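Side-chain contacts in protein Niban 2 (Homo sapiens, PDB 7CTP), which may suppress apoptosis and promote melanoma cell invasion, and is a cytoplasmic, membrane-associated protein whose PH domain accompanies a largely helical body: residues A[538-541]-A[542-545]; A[512-515]-A[516-519]. All blocks are in the same frame, centred on the assembly; numbering follows the deposited sequence.

In the fold
Both interactions are local: each lies within one short run of chain, mostly between groups three or four residues apart. Interaction 2 comes first along the chain, where residues 512-519 leave helix 464-511 and lead toward helix 532-555; it combines a 3-10 turn with a salt bridge. Interaction 1 follows within helix 532-555, where i to i+3 bonding accompanies side-chain packing in residues 538-545. Their centres are about 18 Å apart, and their nearest atoms stay about 8 Å from each other. Both sit in the all-helical C-terminal region of the modelled chain, where helices 464-511 and 532-555 and the connection between them meet helix 260-337, a long neighbour common to the two contacts.

Interaction 1 of 2, residues A[538-541]-A[542-545]; sequences EVVL and QTVM
Leu-541 CD2 meets Gln-542 NE2 at 3.5 Å, the two side chains crossing on helix 532-555, where i to i+3 bonds appear beside an i to i+4 bond. A kink at chi2 (-55°) folds the Gln-542 amide toward Leu-541, and Gln-542 CG lies 3.5 Å from Glu-538 O. That oxygen also accepts the i to i+4 bond from Gln-542 N, at 3.1 Å. Thr-543 N and Val-544 N instead bond three residues back, to Val-540 O and Leu-541 O, both from above the carbonyl plane. Val-540 O takes a second bond from the hydroxyl of Thr-543, whose OG1 lies 2.6 Å away in the carbonyl plane, on a lone pair. A chi1 of 70° swings OG1 back toward the preceding turn. A valine here would probably cost Val-540 O its in-plane hydroxyl donor and leave the side chain freer to turn. The methyl CG2 of Thr-543 rests 3.4 Å from Val-539 O, while the Thr-543 side chain also touches Leu-327 and Val-334 of helix 260-337. On another side of the helix, Leu-541 packs on Ile-500 of helix 464-511, and its CD2 branch lies 4.0 Å from Met-545 SD.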
loop_
_atom_site.group_PDB
_atom_site.type_symbol
_atom_site.label_atom_id
_atom_site.label_comp_id
_atom_site.label_asym_id
_atom_site.label_seq_id
_atom_site.Cartn_x
_atom_site.Cartn_y
_atom_site.Cartn_z
ATOM N N GLU A 538 -9.391 11.721 17.662
ATOM C CA GLU A 538 -10.792 11.534 17.286
ATOM C C GLU A 538 -11.577 12.834 17.436
ATOM O O GLU A 538 -12.478 13.114 16.635
ATOM C CB GLU A 538 -11.438 10.428 18.133
ATOM C CG GLU A 538 -10.933 9.020 17.830
ATOM C CD GLU A 538 -11.584 7.957 18.710
ATOM O OE1 GLU A 538 -10.932 6.926 18.998
ATOM O OE2 GLU A 538 -12.748 8.157 19.115
ATOM N N VAL A 539 -11.262 13.632 18.459
ATOM C CA VAL A 539 -11.905 14.938 18.614
ATOM C C VAL A 539 -11.593 15.823 17.412
ATOM O O VAL A 539 -12.480 16.468 16.838
ATOM C CB VAL A 539 -11.473 15.601 19.933
ATOM C CG1 VAL A 539 -11.828 17.100 19.930
ATOM C CG2 VAL A 539 -12.141 14.903 21.116
ATOM N N VAL A 540 -10.328 15.835 16.991
ATOM C CA VAL A 540 -9.936 16.629 15.826
ATOM C C VAL A 540 -10.623 16.111 14.567
ATOM O O VAL A 540 -11.092 16.893 13.726
ATOM C CB VAL A 540 -8.406 16.627 15.671
ATOM C CG1 VAL A 540 -8.008 17.331 14.377
ATOM C CG2 VAL A 540 -7.764 17.294 16.874
ATOM N N LEU A 541 -10.673 14.784 14.407
ATOM C CA LEU A 541 -11.333 14.194 13.245
ATOM C C LEU A 541 -12.769 14.677 13.126
ATOM O O LEU A 541 -13.258 14.924 12.018
ATOM C CB LEU A 541 -11.292 12.663 13.325
ATOM C CG LEU A 541 -11.952 11.846 12.205
ATOM C CD1 LEU A 541 -11.160 10.578 11.943
ATOM C CD2 LEU A 541 -13.402 11.488 12.532
ATOM N N GLN A 542 -13.464 14.812 14.258
ATOM C CA GLN A 542 -14.877 15.170 14.201
ATOM C C GLN A 542 -15.076 16.605 13.725
ATOM O O GLN A 542 -16.147 16.935 13.207
ATOM C CB GLN A 542 -15.534 14.954 15.562
ATOM C CG GLN A 542 -15.846 13.488 15.862
ATOM C CD GLN A 542 -16.698 12.836 14.790
ATOM O OE1 GLN A 542 -17.674 13.418 14.315
ATOM N NE2 GLN A 542 -16.337 11.615 14.407
ATOM N N THR A 543 -14.054 17.456 13.850
ATOM C CA THR A 543 -14.193 18.841 13.404
ATOM C C THR A 543 -14.173 18.970 11.883
ATOM O O THR A 543 -14.709 19.945 11.343
ATOM C CB THR A 543 -13.091 19.713 14.007
ATOM O OG1 THR A 543 -11.831 19.375 13.410
ATOM C CG2 THR A 543 -13.015 19.522 15.496
ATOM N N VAL A 544 -13.560 18.025 11.167
ATOM C CA VAL A 544 -13.619 18.060 9.706
ATOM C C VAL A 544 -14.705 17.167 9.133
ATOM O O VAL A 544 -14.983 17.252 7.926
ATOM C CB VAL A 544 -12.276 17.667 9.058
ATOM C CG1 VAL A 544 -11.244 18.718 9.298
ATOM C CG2 VAL A 544 -11.812 16.305 9.555
ATOM N N MET A 545 -15.334 16.326 9.956
ATOM C CA MET A 545 -16.219 15.291 9.432
ATOM C C MET A 545 -17.404 15.884 8.681
ATOM O O MET A 545 -17.785 15.381 7.618
ATOM C CB MET A 545 -16.693 14.396 10.572
ATOM C CG MET A 545 -16.937 12.962 10.151
ATOM S SD MET A 545 -15.549 12.267 9.245
ATOM C CE MET A 545 -16.399 11.035 8.280
#

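Interaction 2 of 2, residues A[512-515]-A[516-519]; sequences KSEL and PRFQ
A kink at chi2 of Glu-514 (-55°) curls its carboxylate toward Arg-517 at the entry to a 3-10 turn. Arg-517 answers with a chi1 of 95°, away from a normal staggered value, and then runs straight out to its guanidinium. Arg-517 NH1 donates to Glu-514 OE1 at 2.8 Å, forming a salt bridge. The carboxylate oxygen sits at the guanidinium edge, nearly in its plane, yet the two flat groups are turned 64° apart and OE1 is approached on its anti side. This is a single bond, with only one oxygen and one nitrogen engaged. Further back along the arginine side chain, CG of Arg-517 lies 3.3 Å from Glu-514 O, which also accepts the bond from Arg-517 N. The same CG stands over one face of the Phe-518 ring, 4.2 Å above its plane and offset toward the rim. The next i to i+3 bond, from Phe-518 N to Leu-515 O, is straighter. Leu-515 CD2 approaches Phe-518 CD2 at 4.2 Å. Leu-515 also meets Val-532 and Tyr-536 of helix 532-555, whereas Phe-518 rests on Leu-318 and Lys-321 of helix 260-337. The guanidinium thus has two partners, the Glu-514 carboxylate and, through a cation-pi interaction, the Phe-325 ring, which probably restrains it and links this turn to helix 260-337.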
loop_
_atom_site.group_PDB
_atom_site.type_symbol
_atom_site.label_atom_id
_atom_site.label_comp_id
_atom_site.label_asym_id
_atom_site.label_seq_id
_atom_site.Cartn_x
_atom_site.Cartn_y
_atom_site.Cartn_z
ATOM N N LYS A 512 0.635 19.605 22.552
ATOM C CA LYS A 512 1.558 18.509 22.845
ATOM C C LYS A 512 2.055 18.567 24.282
ATOM O O LYS A 512 2.264 17.526 24.918
ATOM C CB LYS A 512 2.736 18.505 21.868
ATOM C CG LYS A 512 3.651 17.286 22.056
ATOM C CD LYS A 512 4.536 16.985 20.845
ATOM C CE LYS A 512 4.754 18.198 19.952
ATOM N NZ LYS A 512 5.147 17.814 18.557
ATOM N N SER A 513 2.227 19.775 24.819
ATOM C CA SER A 513 2.667 19.903 26.203
ATOM C C SER A 513 1.530 19.657 27.185
ATOM O O SER A 513 1.776 19.285 28.338
ATOM C CB SER A 513 3.262 21.289 26.438
ATOM O OG SER A 513 2.275 22.288 26.240
ATOM N N GLU A 514 0.286 19.847 26.750
ATOM C CA GLU A 514 -0.867 19.879 27.641
ATOM C C GLU A 514 -1.613 18.553 27.730
ATOM O O GLU A 514 -2.178 18.244 28.784
ATOM C CB GLU A 514 -1.845 20.962 27.183
ATOM C CG GLU A 514 -1.319 22.382 27.316
ATOM C CD GLU A 514 -0.870 22.705 28.726
ATOM O OE1 GLU A 514 -1.633 22.424 29.675
ATOM O OE2 GLU A 514 0.250 23.239 28.881
ATOM N N LEU A 515 -1.626 17.777 26.645
ATOM C CA LEU A 515 -2.376 16.522 26.620
ATOM C C LEU A 515 -2.050 15.563 27.762
ATOM O O LEU A 515 -2.991 14.935 28.284
ATOM C CB LEU A 515 -2.154 15.822 25.272
ATOM C CG LEU A 515 -2.807 16.466 24.055
ATOM C CD1 LEU A 515 -2.441 15.678 22.806
ATOM C CD2 LEU A 515 -4.317 16.539 24.233
ATOM N N PRO A 516 -0.794 15.374 28.185
ATOM C CA PRO A 516 -0.542 14.412 29.271
ATOM C C PRO A 516 -1.300 14.718 30.552
ATOM O O PRO A 516 -1.521 13.801 31.357
ATOM C CB PRO A 516 0.976 14.505 29.477
ATOM C CG PRO A 516 1.492 14.893 28.129
ATOM C CD PRO A 516 0.475 15.849 27.594
ATOM N N ARG A 517 -1.726 15.964 30.761
ATOM C CA ARG A 517 -2.488 16.291 31.963
ATOM C C ARG A 517 -3.832 15.578 32.001
ATOM O O ARG A 517 -4.409 15.428 33.084
ATOM C CB ARG A 517 -2.675 17.812 32.067
ATOM C CG ARG A 517 -3.985 18.339 31.489
ATOM C CD ARG A 517 -3.930 19.843 31.197
ATOM N NE ARG A 517 -5.246 20.368 30.831
ATOM C CZ ARG A 517 -5.452 21.472 30.118
ATOM N NH1 ARG A 517 -4.426 22.192 29.677
ATOM N NH2 ARG A 517 -6.691 21.859 29.847
ATOM N N PHE A 518 -4.330 15.111 30.853
ATOM C CA PHE A 518 -5.596 14.388 30.797
ATOM C C PHE A 518 -5.460 12.906 31.127
ATOM O O PHE A 518 -6.484 12.222 31.196
ATOM C CB PHE A 518 -6.235 14.497 29.408
ATOM C CG PHE A 518 -6.650 15.897 29.014
ATOM C CD1 PHE A 518 -7.796 16.473 29.537
ATOM C CD2 PHE A 518 -5.906 16.619 28.092
ATOM C CE1 PHE A 518 -8.187 17.752 29.164
ATOM C CE2 PHE A 518 -6.290 17.899 27.716
ATOM C CZ PHE A 518 -7.431 18.465 28.254
ATOM N N GLN A 519 -4.235 12.390 31.288
ATOM C CA GLN A 519 -4.068 10.965 31.560
ATOM C C GLN A 519 -4.797 10.559 32.829
ATOM O O GLN A 519 -5.346 9.454 32.912
ATOM C CB GLN A 519 -2.593 10.601 31.680
ATOM C CG GLN A 519 -2.366 9.099 31.873
ATOM C CD GLN A 519 -2.705 8.308 30.636
ATOM O OE1 GLN A 519 -2.408 8.732 29.519
ATOM N NE2 GLN A 519 -3.329 7.144 30.822
#